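Local atomic coordinates of putative glucose-6-phosphate 1-epimerase (Salmonella typhimurium, PDB entry 2HTA), a protein that probably interconverts the alpha and beta anomers of glucose 6-phosphate, acting as a hexose-6-phosphate 1-epimerase related to the galactose mutarotases. Residues I200-D205 and D223-N228; V255-G260 and F278-T283; S193-R198 and A231-H236. All coordinates share one frame; numbering follows the deposited sequence.

How the contacts relate
Contacts 1 and 2 belong to one curved antiparallel sheet, in which strand 222-226 of contact 1 lies beside strand 253-258 of contact 2 and Arg224 O faces Gly256 N across the join. Contact 3 pairs strands of the neighbouring nine-stranded sheet and encloses contact 1 along the chain; Ser233 and Ile235 on its strand 232-237 pack against Val281 of contact 2. Contact 2 is the buried one, with aromatic and sulfur packing along the strands that carry the putative catalytic Glu282. Contacts 1 and 3 are only partly buried, and there water and polar side chains join in: a salt bridge in contact 1, a serine-histidine pair in contact 3.

Contact 1 of 3, residues I200-D205 and D223-N228; sequences IDKVND and DRVYLN
Strands 198-201 and 222-226 run antiparallel, their touching parts 175° apart in direction, and Ile200-Val225 is a hydrogen-bonded pair: Ile200 N reaches Val225 O at 2.8 Å, on a lone pair, and Val225 N returns a bond to Ile200 O. This is an outlying part of the curved antiparallel sheet of the galactose mutarotase fold. A third backbone bond, from Lys202 N, meets Asp223 O nearly along its C=O axis. The chain then folds into a type I beta turn, closed by Asn204 N on Asp201 O.

Asp201 and Arg224, a non-hydrogen-bonded pair, share one face. Arg224, extended from CG to NE, brings NH2 to within 3.2 Å of Asp201 OD2 in a salt bridge that is far from coplanar, the carboxylate and guanidinium planes lying 67° apart. The same OD2 accepts from Asn204 ND2 at 2.7 Å, and both donors come from above the carboxylate plane. Arg224 NH1 turns to a different acceptor, Gln216 OE1, which also bonds Tyr226 OH.

Ile200 and Val225 occupy the other face, where Ile200 CD1 meets Leu227 CD2 at 3.8 Å, the two side chains crossing at about a right angle. Lys202 is bent at chi3 (-103°), which lays its CE 3.6 Å from Val225 CG2 and close to Asp223 OD1. Its NZ stays 4.3 Å from Asp223 OD1, beyond a salt bridge, though the charge would still favour an ionised carboxylate. By similarity Asp223 binds substrate, consistent with its side chain lying about 6 Å from that of Glu282. A water bridges the two strands: it donates to Asp201 OD1 at 2.6 Å and accepts from both Asp223 N and Arg224 NE.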
loop_
_atom_site.group_PDB
_atom_site.type_symbol
_atom_site.label_atom_id
_atom_site.label_comp_id
_atom_site.label_asym_id
_atom_site.label_seq_id
_atom_site.Cartn_x
_atom_site.Cartn_y
_atom_site.Cartn_z
ATOM N N ILE A 200 11.723 -11.128 12.064
ATOM C CA ILE A 200 11.145 -12.494 11.952
ATOM C C ILE A 200 11.168 -12.811 10.481
ATOM O O ILE A 200 10.669 -12.032 9.673
ATOM C CB ILE A 200 9.701 -12.542 12.501
ATOM C CG1 ILE A 200 9.743 -12.266 14.005
ATOM C CG2 ILE A 200 9.065 -13.961 12.302
ATOM C CD1 ILE A 200 8.402 -11.646 14.542
ATOM N N ASP A 201 11.790 -13.937 10.138
ATOM C CA ASP A 201 11.909 -14.370 8.752
ATOM C C ASP A 201 10.812 -15.391 8.462
ATOM O O ASP A 201 10.948 -16.594 8.804
ATOM C CB ASP A 201 13.296 -15.002 8.555
ATOM C CG ASP A 201 13.592 -15.348 7.122
ATOM O OD1 ASP A 201 12.647 -15.374 6.324
ATOM O OD2 ASP A 201 14.769 -15.645 6.807
ATOM N N LYS A 202 9.758 -14.933 7.781
ATOM C CA LYS A 202 8.597 -15.763 7.477
ATOM C C LYS A 202 8.889 -16.802 6.385
ATOM O O LYS A 202 8.136 -17.750 6.217
ATOM C CB LYS A 202 7.448 -14.868 7.021
ATOM C CG LYS A 202 6.806 -14.149 8.213
ATOM C CD LYS A 202 5.371 -13.744 7.882
ATOM C CE LYS A 202 5.326 -12.256 7.581
ATOM N NZ LYS A 202 3.917 -11.780 7.457
ATOM N N VAL A 203 9.951 -16.580 5.613
ATOM C CA VAL A 203 10.370 -17.536 4.615
ATOM C C VAL A 203 10.991 -18.745 5.302
ATOM O O VAL A 203 10.892 -19.838 4.794
ATOM C CB VAL A 203 11.356 -16.960 3.560
ATOM C CG1 VAL A 203 11.952 -18.057 2.645
ATOM C CG2 VAL A 203 10.685 -15.914 2.686
ATOM N N ASN A 204 11.605 -18.544 6.455
ATOM C CA ASN A 204 12.403 -19.562 7.072
ATOM C C ASN A 204 11.888 -19.843 8.476
ATOM O O ASN A 204 12.546 -19.516 9.444
ATOM C CB ASN A 204 13.883 -19.123 7.105
ATOM C CG ASN A 204 14.486 -19.046 5.738
ATOM O OD1 ASN A 204 14.668 -20.063 5.092
ATOM N ND2 ASN A 204 14.800 -17.844 5.282
ATOM N N ASP A 205 10.679 -20.400 8.569
ATOM C CA ASP A 205 10.167 -20.938 9.840
ATOM C C ASP A 205 9.971 -19.916 10.952
ATOM O O ASP A 205 9.987 -20.263 12.157
ATOM C CB ASP A 205 11.059 -22.095 10.320
ATOM C CG ASP A 205 10.822 -23.375 9.523
ATOM O OD1 ASP A 205 9.649 -23.677 9.186
ATOM O OD2 ASP A 205 11.799 -24.083 9.228
ATOM N N ASP A 223 10.849 -12.277 3.058
ATOM C CA ASP A 223 9.584 -11.947 3.710
ATOM C C ASP A 223 9.880 -11.808 5.185
ATOM O O ASP A 223 9.972 -12.797 5.903
ATOM C CB ASP A 223 8.510 -13.028 3.445
ATOM C CG ASP A 223 7.111 -12.578 3.880
ATOM O OD1 ASP A 223 6.986 -11.446 4.453
ATOM O OD2 ASP A 223 6.125 -13.330 3.636
ATOM N N ARG A 224 10.117 -10.578 5.621
ATOM C CA ARG A 224 10.669 -10.300 6.934
ATOM C C ARG A 224 9.862 -9.230 7.646
ATOM O O ARG A 224 9.463 -8.201 7.033
ATOM C CB ARG A 224 12.138 -9.867 6.819
ATOM C CG ARG A 224 13.021 -11.124 6.517
ATOM C CD ARG A 224 14.364 -10.779 5.990
ATOM N NE ARG A 224 15.041 -12.072 5.812
ATOM C CZ ARG A 224 16.334 -12.253 5.982
ATOM N NH1 ARG A 224 17.108 -11.211 6.279
ATOM N NH2 ARG A 224 16.846 -13.476 5.850
ATOM N N VAL A 225 9.596 -9.481 8.931
ATOM C CA VAL A 225 8.957 -8.521 9.808
ATOM C C VAL A 225 10.014 -7.897 10.702
ATOM O O VAL A 225 10.600 -8.567 11.566
ATOM C CB VAL A 225 7.880 -9.185 10.735
ATOM C CG1 VAL A 225 7.162 -8.083 11.548
ATOM C CG2 VAL A 225 6.907 -10.080 9.904
ATOM N N TYR A 226 10.346 -6.636 10.480
ATOM C CA TYR A 226 11.326 -5.970 11.334
ATOM C C TYR A 226 10.671 -5.487 12.637
ATOM O O TYR A 226 9.627 -4.851 12.619
ATOM C CB TYR A 226 12.017 -4.822 10.523
ATOM C CG TYR A 226 12.656 -5.447 9.285
ATOM C CD1 TYR A 226 11.948 -5.569 8.103
ATOM C CD2 TYR A 226 13.941 -6.038 9.357
ATOM C CE1 TYR A 226 12.525 -6.186 6.988
ATOM C CE2 TYR A 226 14.497 -6.654 8.277
ATOM C CZ TYR A 226 13.774 -6.738 7.093
ATOM O OH TYR A 226 14.328 -7.346 5.994
ATOM N N LEU A 227 11.306 -5.805 13.764
ATOM C CA LEU A 227 10.747 -5.556 15.106
ATOM C C LEU A 227 11.207 -4.220 15.680
ATOM O O LEU A 227 10.607 -3.705 16.618
ATOM C CB LEU A 227 11.204 -6.703 16.025
ATOM C CG LEU A 227 10.737 -8.097 15.567
ATOM C CD1 LEU A 227 11.239 -9.116 16.602
ATOM C CD2 LEU A 227 9.241 -8.105 15.461
ATOM N N ASN A 228 12.274 -3.639 15.110
ATOM C CA ASN A 228 12.861 -2.451 15.685
ATOM C C ASN A 228 13.429 -1.523 14.577
ATOM O O ASN A 228 14.545 -1.019 14.691
ATOM C CB ASN A 228 13.965 -2.843 16.646
ATOM C CG ASN A 228 14.421 -1.704 17.536
ATOM O OD1 ASN A 228 13.625 -0.863 18.007
ATOM N ND2 ASN A 228 15.732 -1.668 17.782
HETATM O O HOH W 1 13.104 -13.795 4.308
#

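Contact 2 of 3, residues V255-G260 and F278-T283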
loop_
_atom_site.group_PDB
_atom_site.type_symbol
_atom_site.label_atom_id
_atom_site.label_comp_id
_atom_site.label_asym_id
_atom_site.label_seq_id
_atom_site.Cartn_x
_atom_site.Cartn_y
_atom_site.Cartn_z
ATOM N N VAL A 255 7.506 -4.350 7.236
ATOM C CA VAL A 255 7.716 -5.574 6.505
ATOM C C VAL A 255 8.407 -5.308 5.186
ATOM O O VAL A 255 8.040 -4.355 4.487
ATOM C CB VAL A 255 6.388 -6.324 6.287
ATOM C CG1 VAL A 255 6.513 -7.462 5.252
ATOM C CG2 VAL A 255 5.998 -6.907 7.660
ATOM N N GLY A 256 9.453 -6.071 4.907
ATOM C CA GLY A 256 10.071 -6.024 3.596
ATOM C C GLY A 256 9.725 -7.331 2.881
ATOM O O GLY A 256 9.916 -8.416 3.447
ATOM N N TRP A 257 9.231 -7.238 1.634
ATOM C CA TRP A 257 8.832 -8.459 0.941
ATOM C C TRP A 257 9.133 -8.311 -0.544
ATOM O O TRP A 257 8.866 -7.263 -1.145
ATOM C CB TRP A 257 7.332 -8.678 1.122
ATOM C CG TRP A 257 6.790 -9.854 0.373
ATOM C CD1 TRP A 257 7.100 -11.152 0.579
ATOM C CD2 TRP A 257 5.831 -9.818 -0.684
ATOM N NE1 TRP A 257 6.400 -11.957 -0.309
ATOM C CE2 TRP A 257 5.583 -11.148 -1.069
ATOM C CE3 TRP A 257 5.142 -8.783 -1.340
ATOM C CZ2 TRP A 257 4.679 -11.471 -2.101
ATOM C CZ3 TRP A 257 4.229 -9.102 -2.374
ATOM C CH2 TRP A 257 4.007 -10.438 -2.732
ATOM N N ASN A 258 9.668 -9.374 -1.123
ATOM C CA ASN A 258 9.626 -9.589 -2.584
ATOM C C ASN A 258 9.454 -11.078 -2.805
ATOM O O ASN A 258 10.101 -11.855 -2.134
ATOM C CB ASN A 258 10.904 -9.117 -3.251
ATOM C CG ASN A 258 10.879 -9.353 -4.767
ATOM O OD1 ASN A 258 11.112 -10.473 -5.200
ATOM N ND2 ASN A 258 10.620 -8.292 -5.576
ATOM N N PRO A 259 8.556 -11.479 -3.709
ATOM C CA PRO A 259 8.162 -12.913 -3.776
ATOM C C PRO A 259 9.235 -13.733 -4.441
ATOM O O PRO A 259 9.255 -14.933 -4.270
ATOM C CB PRO A 259 6.911 -12.890 -4.655
ATOM C CG PRO A 259 6.990 -11.630 -5.496
ATOM C CD PRO A 259 7.763 -10.631 -4.636
ATOM N N GLY A 260 10.152 -13.084 -5.171
ATOM C CA GLY A 260 11.104 -13.832 -6.004
ATOM C C GLY A 260 10.406 -14.509 -7.203
ATOM O O GLY A 260 9.184 -14.449 -7.357
ATOM N N PHE A 278 9.633 -4.539 -8.381
ATOM C CA PHE A 278 9.134 -3.962 -7.129
ATOM C C PHE A 278 9.782 -4.526 -5.889
ATOM O O PHE A 278 10.330 -5.655 -5.897
ATOM C CB PHE A 278 7.598 -4.045 -7.050
ATOM C CG PHE A 278 7.068 -5.415 -6.641
ATOM C CD1 PHE A 278 6.916 -5.767 -5.289
ATOM C CD2 PHE A 278 6.717 -6.349 -7.624
ATOM C CE1 PHE A 278 6.433 -7.029 -4.922
ATOM C CE2 PHE A 278 6.202 -7.620 -7.256
ATOM C CZ PHE A 278 6.055 -7.935 -5.919
ATOM N N VAL A 279 9.702 -3.745 -4.807
ATOM C CA VAL A 279 9.964 -4.255 -3.466
ATOM C C VAL A 279 8.838 -3.686 -2.606
ATOM O O VAL A 279 8.432 -2.527 -2.802
ATOM C CB VAL A 279 11.358 -3.835 -2.916
ATOM C CG1 VAL A 279 11.488 -2.298 -2.717
ATOM C CG2 VAL A 279 11.715 -4.516 -1.625
ATOM N N CYS A 280 8.330 -4.512 -1.690
ATOM C CA CYS A 280 7.371 -4.011 -0.709
ATOM C C CYS A 280 8.034 -3.585 0.557
ATOM O O CYS A 280 8.787 -4.364 1.158
ATOM C CB CYS A 280 6.268 -5.042 -0.398
ATOM S SG CYS A 280 5.150 -5.276 -1.769
ATOM N N VAL A 281 7.734 -2.347 0.983
ATOM C CA VAL A 281 8.192 -1.845 2.283
ATOM C C VAL A 281 6.925 -1.308 2.961
ATOM O O VAL A 281 6.374 -0.238 2.584
ATOM C CB VAL A 281 9.330 -0.733 2.166
ATOM C CG1 VAL A 281 9.663 -0.087 3.563
ATOM C CG2 VAL A 281 10.610 -1.261 1.421
ATOM N N GLU A 282 6.440 -2.081 3.941
ATOM C CA GLU A 282 5.084 -1.946 4.461
ATOM C C GLU A 282 5.116 -1.337 5.853
ATOM O O GLU A 282 5.967 -1.721 6.665
ATOM C CB GLU A 282 4.462 -3.351 4.558
ATOM C CG GLU A 282 4.619 -4.124 3.247
ATOM C CD GLU A 282 4.088 -5.543 3.355
ATOM O OE1 GLU A 282 3.245 -5.811 4.219
ATOM O OE2 GLU A 282 4.488 -6.371 2.520
ATOM N N THR A 283 4.186 -0.443 6.138
ATOM C CA THR A 283 3.992 0.088 7.512
ATOM C C THR A 283 3.019 -0.820 8.205
ATOM O O THR A 283 1.883 -1.004 7.730
ATOM C CB THR A 283 3.399 1.499 7.501
ATOM O OG1 THR A 283 4.248 2.353 6.719
ATOM C CG2 THR A 283 3.348 2.046 8.904
#
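Glu282, inferred to be an active-site residue, lies side by side with Val255, its partner in a hydrogen-bonded antiparallel pair. CG is anti to the carbonyl carbon (chi1 -51°) and the chain beyond is extended, so the side chain runs along its neighbour. Glu282 CB sits 3.9 Å from Val255 CB, and CG comes 3.6 Å from Val255 O. Farther out, CD rests 3.6 Å from Val255 CG1. At the tip OE1 meets Val255 CB, while OE2 touches Val255 CG1 and lies 3.9 Å from Trp257 CB. The side chains of Glu282 and His179, also inferred to be catalytic, are about 3 Å apart at their nearest atoms.

On the same face Cys280 SG meets the Trp257 ring at its edge, in plane, 3.5 Å from CE3. Pro259 and Phe278 meet tip to tip, Pro259 CD 3.4 Å from Phe278 CZ. Asn258 ties the end together: ND2 donates to Phe278 O at 2.7 Å, and OD1 caps the turn by accepting from Gly260 N, where the chain leads into helix 260-266. Within its sheet strand 253-258 lies between strands 222-226 and 278-286, the latter flanked in turn by strand 172-183, which carries His179.

Contact 3 of 3, residues S193-R198 and A231-H236; sequences SGLGDR and ACSVIH
Strand 232-237 pairs antiparallel with the short strand 191-193 in the nine-stranded sheet of this putative epimerase, and only the first residues of 193-198 take part before the chain peels away. The tight end centres on Ser193. Its N donates to Val234 O at 2.8 Å in the carbonyl plane, while Val234 N approaches Ser193 O from above that carbonyl's plane. Ser193 OG takes the crowded position between backbone N and carbonyl carbon (chi1 57°), which points it at His236 NE2, 2.7 Å away at the edge of the ring and in its plane. The same hydroxyl lies 3.4 Å from Val234 CB. Val234 CG1 sits 3.5 Å above one face of the His236 ring, toward its rim, so the imidazole is gripped by an in-plane bond and by a methyl group. Gly194, with positive phi (82°), still belongs to this tight part: its backbone lies close against Ser233 and Cys232 O, the latter 3.8 Å from Gly194 CA.

From Leu195 onward the packing loosens. Leu195 CD2 approaches Ser233 OG only to 3.9 Å, and a water joins the two segments, donating to Gly194 O and accepting from Ser233 OG at 2.6 Å. Beyond it Asp197 and Arg198 leave this strand for other partners, Arg198 forming a salt bridge with Glu208.

The hydroxyl of Ser233 relays between the water and His248. Because Ser233 OG gives its proton to the water, its other and stronger bond, to His248 NE2, should be one it accepts, consistent with a proton on that nitrogen.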
loop_
_atom_site.group_PDB
_atom_site.type_symbol
_atom_site.label_atom_id
_atom_site.label_comp_id
_atom_site.label_asym_id
_atom_site.label_seq_id
_atom_site.Cartn_x
_atom_site.Cartn_y
_atom_site.Cartn_z
ATOM N N SER A 193 17.651 0.237 3.673
ATOM C CA SER A 193 18.331 0.504 4.941
ATOM C C SER A 193 17.323 1.076 5.924
ATOM O O SER A 193 16.165 1.351 5.538
ATOM C CB SER A 193 19.506 1.492 4.718
ATOM O OG SER A 193 19.031 2.671 4.136
ATOM N N GLY A 194 17.770 1.302 7.165
ATOM C CA GLY A 194 16.966 1.891 8.200
ATOM C C GLY A 194 16.067 0.850 8.849
ATOM O O GLY A 194 15.161 1.190 9.593
ATOM N N LEU A 195 16.367 -0.413 8.614
ATOM C CA LEU A 195 15.497 -1.518 9.109
ATOM C C LEU A 195 15.822 -2.050 10.507
ATOM O O LEU A 195 15.161 -2.997 10.996
ATOM C CB LEU A 195 15.466 -2.664 8.094
ATOM C CG LEU A 195 14.787 -2.326 6.760
ATOM C CD1 LEU A 195 15.048 -3.443 5.729
ATOM C CD2 LEU A 195 13.291 -2.008 6.854
ATOM N N GLY A 196 16.789 -1.434 11.168
ATOM C CA GLY A 196 17.073 -1.793 12.548
ATOM C C GLY A 196 17.826 -3.112 12.711
ATOM O O GLY A 196 18.796 -3.381 11.977
ATOM N N ASP A 197 17.416 -3.922 13.690
ATOM C CA ASP A 197 18.206 -5.089 14.046
ATOM C C ASP A 197 17.416 -6.395 13.956
ATOM O O ASP A 197 17.627 -7.184 13.009
ATOM C CB ASP A 197 18.980 -4.863 15.396
ATOM C CG ASP A 197 18.077 -4.451 16.593
ATOM O OD1 ASP A 197 16.805 -4.477 16.552
ATOM O OD2 ASP A 197 18.713 -4.134 17.645
ATOM N N ARG A 198 16.537 -6.647 14.930
ATOM C CA ARG A 198 15.824 -7.969 14.942
ATOM C C ARG A 198 14.733 -8.035 13.905
ATOM O O ARG A 198 14.073 -7.014 13.605
ATOM C CB ARG A 198 15.267 -8.255 16.326
ATOM C CG ARG A 198 16.428 -8.310 17.350
ATOM C CD ARG A 198 16.008 -8.800 18.778
ATOM N NE ARG A 198 17.252 -9.238 19.453
ATOM C CZ ARG A 198 17.687 -10.501 19.508
ATOM N NH1 ARG A 198 16.972 -11.508 18.995
ATOM N NH2 ARG A 198 18.833 -10.756 20.124
ATOM N N ALA A 231 12.333 5.088 11.946
ATOM C CA ALA A 231 11.164 5.762 11.400
ATOM C C ALA A 231 11.207 5.770 9.881
ATOM O O ALA A 231 10.172 5.652 9.214
ATOM C CB ALA A 231 11.084 7.232 11.909
ATOM N N CYS A 232 12.407 5.956 9.331
ATOM C CA CYS A 232 12.548 6.084 7.886
ATOM C C CYS A 232 13.279 4.871 7.292
ATOM O O CYS A 232 14.455 4.629 7.606
ATOM C CB CYS A 232 13.327 7.382 7.603
ATOM S SG CYS A 232 13.363 7.687 5.797
ATOM N N SER A 233 12.595 4.100 6.455
ATOM C CA SER A 233 13.266 3.105 5.647
ATOM C C SER A 233 13.764 3.775 4.377
ATOM O O SER A 233 13.068 4.618 3.817
ATOM C CB SER A 233 12.290 1.974 5.221
ATOM O OG SER A 233 11.564 1.406 6.330
ATOM N N VAL A 234 14.937 3.393 3.876
ATOM C CA VAL A 234 15.387 4.012 2.636
ATOM C C VAL A 234 15.624 2.922 1.604
ATOM O O VAL A 234 16.415 1.986 1.859
ATOM C CB VAL A 234 16.684 4.814 2.832
ATOM C CG1 VAL A 234 17.155 5.428 1.474
ATOM C CG2 VAL A 234 16.525 5.870 3.937
ATOM N N ILE A 235 14.934 3.027 0.467
ATOM C CA ILE A 235 15.106 2.073 -0.660
ATOM C C ILE A 235 16.156 2.716 -1.599
ATOM O O ILE A 235 15.957 3.857 -2.056
ATOM C CB ILE A 235 13.815 1.851 -1.484
ATOM C CG1 ILE A 235 12.681 1.409 -0.518
ATOM C CG2 ILE A 235 14.065 0.879 -2.723
ATOM C CD1 ILE A 235 11.291 1.355 -1.147
ATOM N N HIS A 236 17.250 2.011 -1.836
ATOM C CA HIS A 236 18.327 2.553 -2.694
ATOM C C HIS A 236 18.214 1.865 -4.031
ATOM O O HIS A 236 18.347 0.644 -4.088
ATOM C CB HIS A 236 19.673 2.210 -2.065
ATOM C CG HIS A 236 19.811 2.697 -0.659
ATOM N ND1 HIS A 236 20.462 3.858 -0.345
ATOM C CD2 HIS A 236 19.394 2.164 0.517
ATOM C CE1 HIS A 236 20.432 4.045 0.968
ATOM N NE2 HIS A 236 19.779 3.025 1.515
HETATM O O HOH W 2 12.592 1.565 8.722
#